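Local coordinates for putative antitoxin VapB45 (Mycobacterium tuberculosis, PDB 5AF3), which possibly acts as the antitoxin of a type II toxin-antitoxin system, with VapC45 as its cognate toxin, at residues S201-V205 against A206-G210; Y151-K154 against E155-H159; P61-G65 against S66-L70; K103-G106 against P107-A111; A87-M91 against Q92-P96. All coordinates share one frame; numbering follows the deposited sequence.

Interaction 1: S201-V205 against A206-G210; sequences SGVRV and ADVLG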
loop_
_atom_site.group_PDB
_atom_site.type_symbol
_atom_site.label_atom_id
_atom_site.label_comp_id
_atom_site.label_asym_id
_atom_site.label_seq_id
_atom_site.Cartn_x
_atom_site.Cartn_y
_atom_site.Cartn_z
ATOM N N SER A 201 5.218 -18.468 -9.087
ATOM C CA SER A 201 4.849 -19.813 -8.555
ATOM C C SER A 201 3.356 -20.152 -8.615
ATOM O O SER A 201 2.969 -21.279 -8.309
ATOM C CB SER A 201 5.334 -19.899 -7.104
ATOM O OG SER A 201 4.573 -18.996 -6.300
ATOM N N GLY A 202 2.504 -19.171 -8.965
ATOM C CA GLY A 202 1.054 -19.355 -8.977
ATOM C C GLY A 202 0.406 -19.449 -7.602
ATOM O O GLY A 202 -0.789 -19.755 -7.482
ATOM N N VAL A 203 1.185 -19.128 -6.550
ATOM C CA VAL A 203 0.663 -19.141 -5.170
ATOM C C VAL A 203 -0.058 -17.847 -4.792
ATOM O O VAL A 203 0.437 -16.785 -5.089
ATOM C CB VAL A 203 1.819 -19.388 -4.150
ATOM C CG1 VAL A 203 1.341 -19.226 -2.677
ATOM C CG2 VAL A 203 2.456 -20.762 -4.421
ATOM N N ARG A 204 -1.222 -17.986 -4.154
ATOM C CA ARG A 204 -1.982 -16.840 -3.643
ATOM C C ARG A 204 -1.158 -16.161 -2.568
ATOM O O ARG A 204 -0.684 -16.821 -1.632
ATOM C CB ARG A 204 -3.320 -17.296 -3.112
ATOM C CG ARG A 204 -4.313 -17.692 -4.215
ATOM C CD ARG A 204 -5.701 -18.005 -3.653
ATOM N NE ARG A 204 -5.571 -18.470 -2.279
ATOM C CZ ARG A 204 -6.544 -18.469 -1.381
ATOM N NH1 ARG A 204 -7.765 -18.062 -1.730
ATOM N NH2 ARG A 204 -6.298 -18.898 -0.138
ATOM N N VAL A 205 -0.979 -14.844 -2.710
ATOM C CA VAL A 205 -0.366 -14.050 -1.665
ATOM C C VAL A 205 -0.990 -14.408 -0.320
ATOM O O VAL A 205 -0.281 -14.525 0.687
ATOM C CB VAL A 205 -0.490 -12.529 -1.941
ATOM C CG1 VAL A 205 -0.058 -11.712 -0.669
ATOM C CG2 VAL A 205 0.387 -12.153 -3.121
ATOM N N ALA A 206 -2.309 -14.600 -0.277
ATOM C CA ALA A 206 -2.996 -14.900 0.982
ATOM C C ALA A 206 -2.407 -16.151 1.664
ATOM O O ALA A 206 -2.392 -16.248 2.893
ATOM C CB ALA A 206 -4.498 -15.040 0.759
ATOM N N ASP A 207 -1.874 -17.082 0.866
ATOM C CA ASP A 207 -1.439 -18.368 1.431
ATOM C C ASP A 207 -0.051 -18.330 2.088
ATOM O O ASP A 207 0.336 -19.288 2.805
ATOM C CB ASP A 207 -1.554 -19.493 0.379
ATOM C CG ASP A 207 -3.005 -19.849 0.073
ATOM O OD1 ASP A 207 -3.853 -19.665 0.967
ATOM O OD2 ASP A 207 -3.315 -20.289 -1.060
ATOM N N VAL A 208 0.677 -17.220 1.921
ATOM C CA VAL A 208 1.965 -17.122 2.611
ATOM C C VAL A 208 1.830 -16.411 3.961
ATOM O O VAL A 208 2.763 -16.424 4.775
ATOM C CB VAL A 208 3.071 -16.540 1.713
ATOM C CG1 VAL A 208 3.195 -17.379 0.402
ATOM C CG2 VAL A 208 2.870 -15.025 1.440
ATOM N N LEU A 209 0.676 -15.786 4.187
ATOM C CA LEU A 209 0.492 -14.913 5.387
ATOM C C LEU A 209 0.343 -15.714 6.674
ATOM O O LEU A 209 0.937 -15.380 7.704
ATOM C CB LEU A 209 -0.708 -13.961 5.207
ATOM C CG LEU A 209 -0.588 -13.002 4.008
ATOM C CD1 LEU A 209 -1.723 -11.995 3.928
ATOM C CD2 LEU A 209 0.753 -12.272 4.046
ATOM N N GLY A 210 -0.453 -16.779 6.607
ATOM C CA GLY A 210 -0.693 -17.621 7.773
ATOM C C GLY A 210 0.620 -18.175 8.334
ATOM O O GLY A 210 0.908 -18.018 9.519
#
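Arg204 and Asp207 each turn CG to the side of their own backbone N, and in Arg204 (chi1 -73°) a bend far out at chi3, -27°, brings the guanidinium back to the carboxylate three residues on. The grip is side-on, with one nitrogen for each oxygen. Arg204 NH2 reaches Asp207 OD1 at 2.8 Å, on the syn side but tilted out of the carboxylate plane, and this oxygen lies practically in the guanidinium plane. Arg204 NE meets Asp207 OD2 at 3.1 Å from above the carboxylate, the two flat groups being turned 42° against each other. The salt bridge therefore pairs both oxygens without being coplanar.

Beneath it the backbone is already coiling into helix 206-213, the first helix after the short strand 197-198 in a region of the helix-turn-helix clan. Asp207 N donates to Arg204 O at 2.8 Å, so Asp207 is held to Arg204 by main chain and side chain alike. Val208 N donates in turn to Val205 O at 3.1 Å. On the inner side, Val208 CG1 rests 4.0 Å from Val203 CG1, the two side chains meeting at a slant. Leu209 CG comes within 3.7 Å of Val205 O. Val208 continues inward onto Val221 and Tyr225 of helix 218-225 and Leu232 of helix 229-236, while Val205 packs on Phe198.

Interaction 2: Y151-K154 against E155-H159; sequences YVFK and EIVEH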
loop_
_atom_site.group_PDB
_atom_site.type_symbol
_atom_site.label_atom_id
_atom_site.label_comp_id
_atom_site.label_asym_id
_atom_site.label_seq_id
_atom_site.Cartn_x
_atom_site.Cartn_y
_atom_site.Cartn_z
ATOM N N TYR A 151 0.674 14.216 -29.362
ATOM C CA TYR A 151 0.119 13.930 -28.033
ATOM C C TYR A 151 0.289 12.466 -27.681
ATOM O O TYR A 151 0.072 11.597 -28.509
ATOM C CB TYR A 151 -1.352 14.334 -27.938
ATOM C CG TYR A 151 -1.523 15.829 -27.996
ATOM C CD1 TYR A 151 -1.271 16.630 -26.883
ATOM C CD2 TYR A 151 -1.875 16.445 -29.191
ATOM C CE1 TYR A 151 -1.418 18.003 -26.949
ATOM C CE2 TYR A 151 -2.025 17.803 -29.270
ATOM C CZ TYR A 151 -1.791 18.589 -28.158
ATOM O OH TYR A 151 -1.952 19.969 -28.287
ATOM N N VAL A 152 0.671 12.206 -26.437
ATOM C CA VAL A 152 0.882 10.849 -25.942
ATOM C C VAL A 152 0.325 10.779 -24.511
ATOM O O VAL A 152 0.161 11.814 -23.860
ATOM C CB VAL A 152 2.397 10.470 -25.890
ATOM C CG1 VAL A 152 3.046 10.515 -27.274
ATOM C CG2 VAL A 152 3.159 11.376 -24.891
ATOM N N PHE A 153 0.105 9.578 -24.000
ATOM C CA PHE A 153 -0.271 9.460 -22.586
ATOM C C PHE A 153 0.878 9.901 -21.680
ATOM O O PHE A 153 2.037 9.633 -21.969
ATOM C CB PHE A 153 -0.615 8.023 -22.221
ATOM C CG PHE A 153 -1.996 7.606 -22.613
ATOM C CD1 PHE A 153 -3.125 8.211 -22.054
ATOM C CD2 PHE A 153 -2.166 6.542 -23.531
ATOM C CE1 PHE A 153 -4.424 7.795 -22.405
ATOM C CE2 PHE A 153 -3.456 6.098 -23.874
ATOM C CZ PHE A 153 -4.585 6.711 -23.339
ATOM N N LYS A 154 0.546 10.632 -20.604
ATOM C CA LYS A 154 1.521 10.912 -19.553
ATOM C C LYS A 154 2.107 9.589 -19.051
ATOM O O LYS A 154 1.393 8.579 -18.950
ATOM C CB LYS A 154 0.805 11.590 -18.383
ATOM C CG LYS A 154 0.255 12.980 -18.705
ATOM C CD LYS A 154 -0.460 13.545 -17.497
ATOM C CE LYS A 154 -1.023 14.916 -17.835
ATOM N NZ LYS A 154 -1.897 15.401 -16.723
ATOM N N GLU A 155 3.400 9.587 -18.743
ATOM C CA GLU A 155 4.056 8.374 -18.231
ATOM C C GLU A 155 3.446 7.857 -16.954
ATOM O O GLU A 155 3.439 6.648 -16.723
ATOM C CB GLU A 155 5.560 8.598 -18.051
ATOM C CG GLU A 155 6.257 8.643 -19.424
ATOM C CD GLU A 155 7.774 8.515 -19.349
ATOM O OE1 GLU A 155 8.331 8.418 -18.228
ATOM O OE2 GLU A 155 8.414 8.499 -20.433
ATOM N N ILE A 156 2.894 8.752 -16.135
ATOM C CA ILE A 156 2.252 8.319 -14.893
ATOM C C ILE A 156 1.050 7.399 -15.190
ATOM O O ILE A 156 0.741 6.506 -14.412
ATOM C CB ILE A 156 1.826 9.527 -13.978
ATOM C CG1 ILE A 156 1.389 9.030 -12.580
ATOM C CG2 ILE A 156 0.673 10.399 -14.599
ATOM C CD1 ILE A 156 0.964 10.195 -11.610
ATOM N N VAL A 157 0.402 7.607 -16.338
ATOM C CA VAL A 157 -0.676 6.709 -16.829
ATOM C C VAL A 157 -0.053 5.467 -17.514
ATOM O O VAL A 157 -0.466 4.317 -17.213
ATOM C CB VAL A 157 -1.635 7.454 -17.818
ATOM C CG1 VAL A 157 -2.760 6.492 -18.334
ATOM C CG2 VAL A 157 -2.293 8.638 -17.124
ATOM N N GLU A 158 0.885 5.697 -18.434
ATOM C CA GLU A 158 1.567 4.585 -19.152
ATOM C C GLU A 158 2.109 3.526 -18.208
ATOM O O GLU A 158 1.941 2.321 -18.461
ATOM C CB GLU A 158 2.733 5.086 -19.986
ATOM C CG GLU A 158 2.362 5.590 -21.321
ATOM C CD GLU A 158 3.582 5.792 -22.207
ATOM O OE1 GLU A 158 4.726 5.903 -21.687
ATOM O OE2 GLU A 158 3.378 5.859 -23.429
ATOM N N HIS A 159 2.759 3.959 -17.130
ATOM C CA HIS A 159 3.281 3.006 -16.102
ATOM C C HIS A 159 2.239 1.957 -15.688
ATOM O O HIS A 159 2.554 0.751 -15.578
ATOM C CB HIS A 159 3.823 3.783 -14.887
ATOM C CG HIS A 159 4.104 2.949 -13.665
ATOM N ND1 HIS A 159 5.028 1.923 -13.649
ATOM C CD2 HIS A 159 3.586 3.006 -12.414
ATOM C CE1 HIS A 159 5.076 1.393 -12.439
ATOM N NE2 HIS A 159 4.213 2.034 -11.669
#
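This is a strand-to-helix junction: a local, buried contact in which Phe153, the last residue of strand 150-153, and Lys154 just after it meet the first turn of helix 155-161. Lys154 holds the N-cap position, and its carbonyl oxygen is shared by two amides. Glu158 N approaches Lys154 O almost straight, at 3.0 Å and in the carbonyl plane, whereas Val157 N, also 3.0 Å from Lys154 O, comes from above that plane on a more bent path. The strand belongs to a beta hairpin with 144-147, and it runs into the helix at 45°. Phe153 flanks the turn: its CB lies 3.9 Å from Glu158 CG, and its ring atom CD1 lies 4.1 Å from Val157 CG1, which is held anti to the backbone N (chi1 180°). Lys154 CB touches Ile156 CG2 at 4.0 Å. The extended lysine chain leads away, and NZ donates to Gly142 O and to Arg213 O of the second subunit; Glu155 OE1 accepts from Phe218 N of that subunit.

Interaction 3: P61-G65 against S66-L70; sequences PHPTG and SHARL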
loop_
_atom_site.group_PDB
_atom_site.type_symbol
_atom_site.label_atom_id
_atom_site.label_comp_id
_atom_site.label_asym_id
_atom_site.label_seq_id
_atom_site.Cartn_x
_atom_site.Cartn_y
_atom_site.Cartn_z
ATOM N N PRO A 61 -24.987 -8.654 -11.840
ATOM C CA PRO A 61 -25.762 -8.749 -10.595
ATOM C C PRO A 61 -25.149 -9.837 -9.695
ATOM O O PRO A 61 -24.683 -10.850 -10.212
ATOM C CB PRO A 61 -27.161 -9.139 -11.089
ATOM C CG PRO A 61 -27.201 -8.652 -12.504
ATOM C CD PRO A 61 -25.821 -8.995 -13.003
ATOM N N HIS A 62 -25.096 -9.596 -8.380
ATOM C CA HIS A 62 -24.417 -10.522 -7.476
ATOM C C HIS A 62 -25.147 -11.879 -7.465
ATOM O O HIS A 62 -26.381 -11.907 -7.499
ATOM C CB HIS A 62 -24.230 -9.934 -6.064
ATOM C CG HIS A 62 -25.446 -10.009 -5.186
ATOM N ND1 HIS A 62 -25.877 -11.185 -4.604
ATOM C CD2 HIS A 62 -26.301 -9.049 -4.758
ATOM C CE1 HIS A 62 -26.958 -10.950 -3.880
ATOM N NE2 HIS A 62 -27.236 -9.660 -3.952
ATOM N N PRO A 63 -24.392 -12.993 -7.468
ATOM C CA PRO A 63 -25.026 -14.314 -7.370
ATOM C C PRO A 63 -25.779 -14.477 -6.040
ATOM O O PRO A 63 -25.574 -13.693 -5.092
ATOM C CB PRO A 63 -23.829 -15.286 -7.447
ATOM C CG PRO A 63 -22.752 -14.493 -8.179
ATOM C CD PRO A 63 -22.924 -13.118 -7.573
ATOM N N THR A 64 -26.676 -15.459 -5.996
ATOM C CA THR A 64 -27.433 -15.776 -4.782
ATOM C C THR A 64 -26.425 -16.111 -3.697
ATOM O O THR A 64 -25.486 -16.868 -3.942
ATOM C CB THR A 64 -28.408 -16.950 -5.035
ATOM O OG1 THR A 64 -29.248 -16.617 -6.150
ATOM C CG2 THR A 64 -29.300 -17.197 -3.816
ATOM N N GLY A 65 -26.590 -15.489 -2.534
ATOM C CA GLY A 65 -25.646 -15.643 -1.415
ATOM C C GLY A 65 -24.179 -15.302 -1.664
ATOM O O GLY A 65 -23.285 -15.956 -1.117
ATOM N N SER A 66 -23.919 -14.278 -2.485
ATOM C CA SER A 66 -22.556 -13.824 -2.774
ATOM C C SER A 66 -22.595 -12.345 -3.128
ATOM O O SER A 66 -23.612 -11.863 -3.628
ATOM C CB SER A 66 -21.956 -14.621 -3.940
ATOM O OG SER A 66 -21.041 -13.849 -4.723
ATOM N N HIS A 67 -21.499 -11.636 -2.871
ATOM C CA HIS A 67 -21.376 -10.231 -3.299
ATOM C C HIS A 67 -20.427 -10.052 -4.461
ATOM O O HIS A 67 -19.947 -8.931 -4.682
ATOM C CB HIS A 67 -20.898 -9.321 -2.157
ATOM C CG HIS A 67 -21.770 -9.358 -0.950
ATOM N ND1 HIS A 67 -23.007 -8.750 -0.902
ATOM C CD2 HIS A 67 -21.587 -9.943 0.256
ATOM C CE1 HIS A 67 -23.547 -8.962 0.285
ATOM N NE2 HIS A 67 -22.704 -9.680 1.006
ATOM N N ALA A 68 -20.118 -11.130 -5.179
ATOM C CA ALA A 68 -19.285 -11.011 -6.387
ATOM C C ALA A 68 -20.005 -10.145 -7.446
ATOM O O ALA A 68 -21.227 -10.257 -7.618
ATOM C CB ALA A 68 -18.896 -12.397 -6.933
ATOM N N ARG A 69 -19.246 -9.262 -8.118
ATOM C CA ARG A 69 -19.799 -8.276 -9.059
ATOM C C ARG A 69 -19.003 -8.108 -10.355
ATOM O O ARG A 69 -19.593 -7.946 -11.420
ATOM C CB ARG A 69 -19.912 -6.892 -8.366
ATOM C CG ARG A 69 -20.972 -6.842 -7.281
ATOM C CD ARG A 69 -22.340 -6.673 -7.871
ATOM N NE ARG A 69 -22.639 -5.241 -7.960
ATOM C CZ ARG A 69 -22.976 -4.585 -9.062
ATOM N NH1 ARG A 69 -23.094 -5.217 -10.216
ATOM N NH2 ARG A 69 -23.220 -3.284 -8.996
ATOM N N LEU A 70 -17.680 -8.100 -10.261
ATOM C CA LEU A 70 -16.855 -7.790 -11.430
ATOM C C LEU A 70 -16.283 -9.045 -12.085
ATOM O O LEU A 70 -15.535 -9.804 -11.466
ATOM C CB LEU A 70 -15.720 -6.850 -11.038
ATOM C CG LEU A 70 -16.110 -5.591 -10.260
ATOM C CD1 LEU A 70 -14.820 -4.758 -9.998
ATOM C CD2 LEU A 70 -17.156 -4.810 -11.035
#
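Pro63 O is clasped on both faces of its carbonyl plane, by the amide of Ser66 from one and by the ring of the adjacent His62 from the other. Ser66 N donates over 3.1 Å to Pro63 O, and His62 ND1 donates to the same Pro63 O over only 2.6 Å, with the acceptor close to the imidazole plane. The histidine can do this because chi1 of 80° sets its CG between the backbone N and the carbonyl carbon, folding the ring over the turn. Ser66 O also crowds ND1, but at an angle too poor for bonding.

The architecture is a type II beta turn, Pro63 to Ser66, with Gly65 supplying the positive phi, and an ST turn follows at once: Ala68 N donates to Ser66 OG at 2.9 Å. The same hydroxyl oxygen sits over one face of the proline ring, displaced toward its CD and CG side, 3.5 Å from Pro63 CD. Ala68 O, buried here, has no hydrogen-bond donor in the model and is met instead by a C-H contact, His62 CA lying 3.2 Å away. Pro63 CD and Ala68 CB, 4.1 Å apart, make an apolar contact between the two arms. Beyond the turn, Arg69 and Leu70 both face Tyr18 in a classic beta bulge of the small sheet in the putative DNA-binding helix-turn-helix region, and Arg69 extends to a salt bridge with Asp39.

Interaction 4: K103-G106 against P107-A111; sequences KNVG and PHALA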
loop_
_atom_site.group_PDB
_atom_site.type_symbol
_atom_site.label_atom_id
_atom_site.label_comp_id
_atom_site.label_asym_id
_atom_site.label_seq_id
_atom_site.Cartn_x
_atom_site.Cartn_y
_atom_site.Cartn_z
ATOM N N LYS A 103 -16.116 3.565 -29.162
ATOM C CA LYS A 103 -16.525 3.755 -30.584
ATOM C C LYS A 103 -15.348 3.678 -31.554
ATOM O O LYS A 103 -15.528 3.271 -32.708
ATOM C CB LYS A 103 -17.295 5.066 -30.759
ATOM C CG LYS A 103 -18.636 5.138 -30.072
ATOM C CD LYS A 103 -19.168 6.554 -30.156
ATOM C CE LYS A 103 -20.493 6.667 -29.507
ATOM N NZ LYS A 103 -20.998 8.057 -29.759
ATOM N N ASN A 104 -14.125 4.004 -31.098
ATOM C CA ASN A 104 -12.939 4.013 -31.947
ATOM C C ASN A 104 -11.918 2.893 -31.762
ATOM O O ASN A 104 -11.273 2.460 -32.744
ATOM C CB ASN A 104 -12.202 5.350 -31.804
ATOM C CG ASN A 104 -12.962 6.482 -32.448
ATOM O OD1 ASN A 104 -12.864 6.688 -33.674
ATOM N ND2 ASN A 104 -13.798 7.164 -31.656
ATOM N N VAL A 105 -11.698 2.482 -30.514
ATOM C CA VAL A 105 -10.731 1.415 -30.212
ATOM C C VAL A 105 -11.431 0.052 -30.126
ATOM O O VAL A 105 -10.799 -0.975 -30.365
ATOM C CB VAL A 105 -9.934 1.738 -28.922
ATOM C CG1 VAL A 105 -8.955 0.600 -28.522
ATOM C CG2 VAL A 105 -9.137 3.017 -29.196
ATOM N N GLY A 106 -12.720 0.075 -29.806
ATOM C CA GLY A 106 -13.519 -1.161 -29.772
ATOM C C GLY A 106 -14.125 -1.496 -28.412
ATOM O O GLY A 106 -13.873 -0.812 -27.413
ATOM N N PRO A 107 -14.951 -2.563 -28.365
ATOM C CA PRO A 107 -15.565 -2.980 -27.110
ATOM C C PRO A 107 -14.524 -3.119 -26.001
ATOM O O PRO A 107 -13.359 -3.509 -26.241
ATOM C CB PRO A 107 -16.210 -4.341 -27.453
ATOM C CG PRO A 107 -16.479 -4.222 -28.965
ATOM C CD PRO A 107 -15.338 -3.426 -29.508
ATOM N N HIS A 108 -14.962 -2.798 -24.793
ATOM C CA HIS A 108 -14.082 -2.898 -23.602
ATOM C C HIS A 108 -12.729 -2.225 -23.877
ATOM O O HIS A 108 -11.677 -2.740 -23.515
ATOM C CB HIS A 108 -13.894 -4.398 -23.218
ATOM C CG HIS A 108 -15.163 -5.083 -22.804
ATOM N ND1 HIS A 108 -15.907 -4.694 -21.706
ATOM C CD2 HIS A 108 -15.818 -6.150 -23.341
ATOM C CE1 HIS A 108 -16.968 -5.481 -21.596
ATOM N NE2 HIS A 108 -16.936 -6.369 -22.573
ATOM N N ALA A 109 -12.744 -1.070 -24.569
ATOM C CA ALA A 109 -11.511 -0.423 -24.983
ATOM C C ALA A 109 -10.498 -0.173 -23.834
ATOM O O ALA A 109 -9.293 -0.183 -24.068
ATOM C CB ALA A 109 -11.839 0.936 -25.672
ATOM N N LEU A 110 -11.005 0.124 -22.632
ATOM C CA LEU A 110 -10.097 0.341 -21.480
ATOM C C LEU A 110 -9.207 -0.864 -21.212
ATOM O O LEU A 110 -8.067 -0.714 -20.745
ATOM C CB LEU A 110 -10.866 0.699 -20.216
ATOM C CG LEU A 110 -11.611 2.041 -20.247
ATOM C CD1 LEU A 110 -12.334 2.261 -18.965
ATOM C CD2 LEU A 110 -10.574 3.144 -20.420
ATOM N N ALA A 111 -9.729 -2.049 -21.546
ATOM C CA ALA A 111 -8.995 -3.325 -21.359
ATOM C C ALA A 111 -8.306 -3.821 -22.647
ATOM O O ALA A 111 -7.805 -4.944 -22.720
ATOM C CB ALA A 111 -9.938 -4.381 -20.786
#
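Ala111 N donates to His108 O at 2.9 Å, closing the tight turn in which Ala109 faces Val105 and Gly106 at the end of helix 95-105. Ala109 is what meets the helix end, and it does so with its methyl group. Ala109 CB stands 3.9 Å from Val105 CB, and the valine adds a branch to the contact: CG1, set anti to the backbone N (chi1 177°), lies 4.1 Å from the same methyl CB of Ala109. Gly106 O also approaches Ala109 CB, at 3.2 Å, from a direction roughly at right angles to that of the valine, while Ala109 N lies 3.1 Å from Gly106 O. The methyl therefore touches both a valine side chain and a main-chain oxygen.

The setting is a helix terminus marked by a glycine. Gly106, with phi at 119°, is the first residue to leave helical geometry and sends the chain into Pro107, whose ring faces solvent. His108 then takes a positive phi of its own, 49°, and the chain reverses into a brief 3-10 segment at 109-110. The reversal separates the side chains: His108 swings away from the helix end, and its ND1 is hydrogen-bonded to Glu77 OE2, while Leu110 turns inward onto Val80, Leu81 and Phe84 of helix 72-86. Val105 itself also rests against Ser112 and Asp114, in the loop that leads to helix 115-130.

Interaction 5: A87-M91 against Q92-P96; sequences AGVPM and QRIRP. With GOL (glycerol), chain C.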
loop_
_atom_site.group_PDB
_atom_site.type_symbol
_atom_site.label_atom_id
_atom_site.label_comp_id
_atom_site.label_asym_id
_atom_site.label_seq_id
_atom_site.Cartn_x
_atom_site.Cartn_y
_atom_site.Cartn_z
ATOM N N ALA A 87 -3.797 9.876 -11.817
ATOM C CA ALA A 87 -3.135 10.893 -12.633
ATOM C C ALA A 87 -3.702 12.307 -12.438
ATOM O O ALA A 87 -3.148 13.286 -12.983
ATOM C CB ALA A 87 -3.168 10.510 -14.105
ATOM N N GLY A 88 -4.816 12.398 -11.703
ATOM C CA GLY A 88 -5.508 13.699 -11.481
ATOM C C GLY A 88 -6.674 13.921 -12.440
ATOM O O GLY A 88 -7.298 14.989 -12.434
ATOM N N VAL A 89 -7.001 12.912 -13.257
ATOM C CA VAL A 89 -8.119 13.036 -14.183
ATOM C C VAL A 89 -9.475 13.218 -13.467
ATOM O O VAL A 89 -9.880 12.414 -12.597
ATOM C CB VAL A 89 -8.192 11.812 -15.138
ATOM C CG1 VAL A 89 -9.431 11.894 -16.051
ATOM C CG2 VAL A 89 -6.897 11.704 -15.927
ATOM N N PRO A 90 -10.224 14.264 -13.854
ATOM C CA PRO A 90 -11.529 14.364 -13.286
ATOM C C PRO A 90 -12.430 13.206 -13.729
ATOM O O PRO A 90 -12.558 12.958 -14.935
ATOM C CB PRO A 90 -12.052 15.730 -13.819
ATOM C CG PRO A 90 -11.289 15.950 -15.076
ATOM C CD PRO A 90 -9.932 15.359 -14.814
ATOM N N MET A 91 -13.047 12.521 -12.763
ATOM C CA MET A 91 -13.722 11.240 -13.042
ATOM C C MET A 91 -15.231 11.315 -13.199
ATOM O O MET A 91 -15.858 10.435 -13.817
ATOM C CB MET A 91 -13.380 10.188 -11.961
ATOM C CG MET A 91 -11.866 9.896 -11.828
ATOM S SD MET A 91 -10.997 9.349 -13.337
ATOM C CE MET A 91 -11.905 7.794 -13.655
ATOM N N GLN A 92 -15.830 12.356 -12.638
ATOM C CA GLN A 92 -17.301 12.420 -12.576
ATOM C C GLN A 92 -17.962 12.588 -13.936
ATOM O O GLN A 92 -19.125 12.245 -14.096
ATOM C CB GLN A 92 -17.738 13.584 -11.692
ATOM C CG GLN A 92 -17.515 13.335 -10.217
ATOM C CD GLN A 92 -17.988 14.506 -9.406
ATOM O OE1 GLN A 92 -19.200 14.772 -9.323
ATOM N NE2 GLN A 92 -17.040 15.241 -8.818
ATOM N N ARG A 93 -17.250 13.157 -14.907
ATOM C CA ARG A 93 -17.850 13.366 -16.231
ATOM C C ARG A 93 -17.024 12.685 -17.333
ATOM O O ARG A 93 -16.923 13.172 -18.466
ATOM C CB ARG A 93 -18.035 14.872 -16.526
ATOM C CG ARG A 93 -18.971 15.598 -15.549
ATOM C CD ARG A 93 -18.936 17.117 -15.730
ATOM N NE ARG A 93 -19.860 17.812 -14.815
ATOM C CZ ARG A 93 -21.122 18.138 -15.087
ATOM N NH1 ARG A 93 -21.683 17.836 -16.254
ATOM N NH2 ARG A 93 -21.841 18.762 -14.169
ATOM N N ILE A 94 -16.449 11.544 -16.985
ATOM C CA ILE A 94 -15.570 10.817 -17.895
ATOM C C ILE A 94 -16.338 9.965 -18.917
ATOM O O ILE A 94 -15.753 9.555 -19.932
ATOM C CB ILE A 94 -14.588 9.917 -17.109
ATOM C CG1 ILE A 94 -13.410 9.523 -18.003
ATOM C CG2 ILE A 94 -15.351 8.687 -16.453
ATOM C CD1 ILE A 94 -12.150 9.129 -17.259
ATOM N N ARG A 95 -17.604 9.659 -18.640
ATOM C CA ARG A 95 -18.322 8.694 -19.505
ATOM C C ARG A 95 -18.328 9.022 -21.030
ATOM O O ARG A 95 -18.084 8.142 -21.861
ATOM C CB ARG A 95 -19.721 8.413 -18.949
ATOM C CG ARG A 95 -20.492 7.311 -19.677
ATOM C CD ARG A 95 -21.776 7.019 -18.916
ATOM N NE ARG A 95 -22.625 6.016 -19.566
ATOM C CZ ARG A 95 -23.739 6.282 -20.258
ATOM N NH1 ARG A 95 -24.173 7.535 -20.407
ATOM N NH2 ARG A 95 -24.429 5.282 -20.801
ATOM N N PRO A 96 -18.548 10.295 -21.423
ATOM C CA PRO A 96 -18.450 10.556 -22.884
ATOM C C PRO A 96 -17.112 10.241 -23.516
ATOM O O PRO A 96 -17.064 9.753 -24.644
ATOM C CB PRO A 96 -18.777 12.049 -22.988
ATOM C CG PRO A 96 -19.628 12.283 -21.833
ATOM C CD PRO A 96 -18.976 11.510 -20.719
HETATM C C1 GOL C . -12.271 13.830 -9.904
HETATM O O1 GOL C . -13.226 12.816 -9.831
HETATM C C2 GOL C . -13.011 15.156 -9.822
HETATM O O2 GOL C . -13.828 15.190 -8.667
HETATM C C3 GOL C . -13.863 15.358 -11.060
HETATM O O3 GOL C . -15.112 14.757 -10.903
HETATM O O HOH W 1 -14.795 14.148 -15.643
#
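Gln92 follows directly on Met91, and the two share a glycerol molecule, probably from the crystallisation liquor: Met91 N donates to glycerol O1 at 3.0 Å and Gln92 NE2 to glycerol O2 at 3.2 Å. At Arg93 the main chain is tied back by water, which accepts from Arg93 N at 2.7 Å and donates to Pro90 O at 2.6 Å. Ile94 carries the apolar contact. Its amide makes a weak bond to Met91 O, 3.4 Å away, and its CG1, anti to the backbone N, sends CD1 to Met91 CE at 3.9 Å and to Val89 CG1 at 4.1 Å. Met91, bent at chi2 and chi3, lies alongside the isoleucine, whereas Val89 crosses it at about a right angle. Arg95 and Pro96 then carry the chain into helix 95-105. The loop thus joins helix 72-86, ended by the Schellman motif at Gly88, to helix 95-105, with Ile94 touching both Phe84 of the former and Val139 of helix 135-143.

Along the chain the order is interaction 3, 5, 4, 2 and 1, and all five are local turns or junctions at which a strand or helix begins or ends. Interactions 5 and 4 occupy the two ends of helix 95-105, their centres 17 Å apart. Interactions 5 and 2 touch, Ala87 CB lying 3.7 Å from Val157 CG2, so the loop after helix 72-86 packs on helix 155-161. Interaction 3 lies with interaction 5 in the putative DNA-binding region, yet about 13 Å away at the nearest atoms. Interaction 1 stands apart in the DUF433 region, its centre 32 Å from that of interaction 2. Of the two, interaction 2 meets the second subunit and so contributes to the dimer interface.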